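Local coordinates for host-nuclease inhibitor protein Gam, putative (PDB 2P2U) that probably binds double-stranded DNA, as a phage Mu Gam-like protein and putative inhibitor of host nucleases, at the interface of chains A and B. Sequence-based numbering; all coordinates share one arbitrary frame. Chains: chain A/B, Host-nuclease inhibitor protein Gam, putative.

The interface of chains A and B. Residues chain A 131, 136, 139, 143, 146-147; chain B 112, 115-116, 119, 121.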
loop_
_atom_site.group_PDB
_atom_site.type_symbol
_atom_site.label_atom_id
_atom_site.label_comp_id
_atom_site.label_asym_id
_atom_site.label_seq_id
_atom_site.Cartn_x
_atom_site.Cartn_y
_atom_site.Cartn_z
ATOM N N VAL A 131 -8.284 13.036 13.222
ATOM C CA VAL A 131 -8.475 14.456 13.389
ATOM C C VAL A 131 -8.480 15.042 12.048
ATOM O O VAL A 131 -7.659 14.758 11.281
ATOM C CB VAL A 131 -7.340 15.095 14.183
ATOM C CG1 VAL A 131 -7.533 16.580 14.320
ATOM C CG2 VAL A 131 -7.246 14.428 15.536
HETATM N N MSE A 136 -9.389 22.389 11.079
HETATM C CA MSE A 136 -8.479 22.947 12.062
HETATM C C MSE A 136 -7.926 24.270 11.526
HETATM O O MSE A 136 -8.218 25.341 12.082
HETATM C CB MSE A 136 -7.353 21.956 12.455
HETATM C CG MSE A 136 -7.765 20.752 13.353
HETATM SE SE MSE A 136 -9.168 21.148 14.675
HETATM C CE MSE A 136 -9.402 19.406 15.395
ATOM N N TRP A 139 -9.229 27.680 12.398
ATOM C CA TRP A 139 -9.290 28.064 13.846
ATOM C C TRP A 139 -8.227 29.059 14.295
ATOM O O TRP A 139 -7.084 28.957 13.881
ATOM C CB TRP A 139 -9.161 26.820 14.754
ATOM C CG TRP A 139 -10.387 25.939 14.727
ATOM C CD1 TRP A 139 -11.407 25.989 13.819
ATOM C CD2 TRP A 139 -10.697 24.870 15.625
ATOM N NE1 TRP A 139 -12.322 25.036 14.099
ATOM C CE2 TRP A 139 -11.920 24.324 15.200
ATOM C CE3 TRP A 139 -10.058 24.323 16.759
ATOM C CZ2 TRP A 139 -12.539 23.238 15.860
ATOM C CZ3 TRP A 139 -10.675 23.248 17.424
ATOM C CH2 TRP A 139 -11.902 22.722 16.963
ATOM N N ARG A 143 -8.456 28.288 20.151
ATOM C CA ARG A 143 -9.322 27.147 19.969
ATOM C C ARG A 143 -8.473 25.905 19.749
ATOM O O ARG A 143 -8.715 24.842 20.314
ATOM C CB ARG A 143 -10.308 27.379 18.849
ATOM C CG ARG A 143 -11.389 28.358 19.311
ATOM C CD ARG A 143 -12.576 28.393 18.366
ATOM N NE ARG A 143 -13.376 27.184 18.520
ATOM C CZ ARG A 143 -14.103 26.603 17.564
ATOM N NH1 ARG A 143 -14.115 27.086 16.330
ATOM N NH2 ARG A 143 -14.820 25.507 17.839
HETATM N N MSE A 146 -7.162 24.585 23.116
HETATM C CA MSE A 146 -8.087 23.874 23.980
HETATM C C MSE A 146 -8.233 22.415 23.592
HETATM O O MSE A 146 -8.409 21.565 24.482
HETATM C CB MSE A 146 -9.445 24.544 24.047
HETATM C CG MSE A 146 -9.414 25.807 24.837
HETATM SE SE MSE A 146 -11.163 26.544 25.200
HETATM C CE MSE A 146 -11.776 27.322 23.554
ATOM N N VAL A 147 -8.137 22.128 22.295
ATOM C CA VAL A 147 -8.164 20.767 21.852
ATOM C C VAL A 147 -6.778 20.134 21.755
ATOM O O VAL A 147 -6.625 19.036 21.172
ATOM C CB VAL A 147 -8.865 20.625 20.562
ATOM C CG1 VAL A 147 -10.244 21.178 20.691
ATOM C CG2 VAL A 147 -8.119 21.285 19.517
ATOM N N THR B 112 -6.781 14.644 21.704
ATOM C CA THR B 112 -7.405 15.698 20.915
ATOM C C THR B 112 -8.780 15.290 20.387
ATOM O O THR B 112 -9.761 16.095 20.440
ATOM C CB THR B 112 -6.498 16.061 19.816
ATOM O OG1 THR B 112 -5.390 16.734 20.424
ATOM C CG2 THR B 112 -7.118 16.972 18.772
ATOM N N ARG B 115 -11.232 15.281 23.222
ATOM C CA ARG B 115 -11.640 16.618 23.475
ATOM C C ARG B 115 -12.514 17.161 22.488
ATOM O O ARG B 115 -13.388 17.891 22.892
ATOM C CB ARG B 115 -10.515 17.546 23.445
ATOM C CG ARG B 115 -9.705 17.367 24.610
ATOM C CD ARG B 115 -8.615 18.407 24.657
ATOM N NE ARG B 115 -7.616 18.050 25.718
ATOM C CZ ARG B 115 -6.536 18.804 26.189
ATOM N NH1 ARG B 115 -6.230 20.019 25.721
ATOM N NH2 ARG B 115 -5.701 18.380 27.145
ATOM N N LEU B 116 -12.226 16.956 21.195
ATOM C CA LEU B 116 -13.135 17.459 20.152
ATOM C C LEU B 116 -14.516 16.965 20.491
ATOM O O LEU B 116 -15.484 17.657 20.248
ATOM C CB LEU B 116 -12.674 17.065 18.745
ATOM C CG LEU B 116 -11.523 18.036 18.328
ATOM C CD1 LEU B 116 -10.600 17.430 17.308
ATOM C CD2 LEU B 116 -12.088 19.358 17.868
ATOM N N PHE B 119 -16.354 18.548 23.509
ATOM C CA PHE B 119 -16.889 19.860 23.145
ATOM C C PHE B 119 -17.971 19.805 22.061
ATOM O O PHE B 119 -18.480 20.880 21.687
ATOM C CB PHE B 119 -15.792 20.757 22.618
ATOM C CG PHE B 119 -14.730 21.077 23.620
ATOM C CD1 PHE B 119 -15.036 21.279 24.955
ATOM C CD2 PHE B 119 -13.428 21.247 23.219
ATOM C CE1 PHE B 119 -14.052 21.601 25.869
ATOM C CE2 PHE B 119 -12.439 21.557 24.139
ATOM C CZ PHE B 119 -12.771 21.750 25.469
ATOM N N ILE B 121 -17.569 18.916 18.830
ATOM C CA ILE B 121 -17.123 19.416 17.557
ATOM C C ILE B 121 -17.028 18.215 16.655
ATOM O O ILE B 121 -16.017 17.540 16.619
ATOM C CB ILE B 121 -15.688 20.091 17.627
ATOM C CG1 ILE B 121 -15.656 21.247 18.587
ATOM C CG2 ILE B 121 -15.297 20.609 16.295
ATOM C CD1 ILE B 121 -16.634 22.307 18.225
#
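In this Mu Gam-like protein, helix 109-118 of chain B and the loop that follows it dock against helices 133-136 and 141-146 of chain A, the loop between them that carries A:Trp139, and the residue that follows the second helix, one patch of a two-fold symmetric interface, repeated with the chains exchanged, that probably belongs to the Gam dimer. At the centre, B:Leu116 points its branched tip at the rim of the A:Trp139 indole, CD2 lying 3.5 Å from CH2. B:Ile121 meets the same rim in the ring plane, its CG2 methyl 3.8 Å from CZ2, while A:Val147 CG1 also borders the indole edge. Within chain A the indole is sandwiched: the A:Arg143 guanidinium lies over one face, with NH1 3.5 Å above the plane, and the selenium of selenomethionine A:Met136 sits over the other, both offset toward the rim. This clamp should hold the ring so that its edge faces chain B. A:Met136, bent at chi2, meets B:Leu116 tip to tip, CE 3.7 Å from CD2. The A:Arg143 chain, bent at chi3, sets its guanidinium edge toward B:Ile121 CD1, which is 3.7 Å from NH2. A:Val147 crosses B:Leu116 and B:Phe119 obliquely, sending CG1 toward both. Polar contacts grip the backbone at the end of helix 141-146. B:Thr112 OG1, anti to its own carbonyl carbon, donates its hydroxyl to A:Val147 O at 2.7 Å, in the carbonyl plane. B:Arg115, extended from CG to NE, packs its CD against A:Val147 CA, 3.7 Å away. It donates an N-H of guanidinium NH1 to A:Met146 O at 2.9 Å. That donor stands above the carbonyl plane, 56° out of it, and the bond is moderately bent, 148° at the hydrogen.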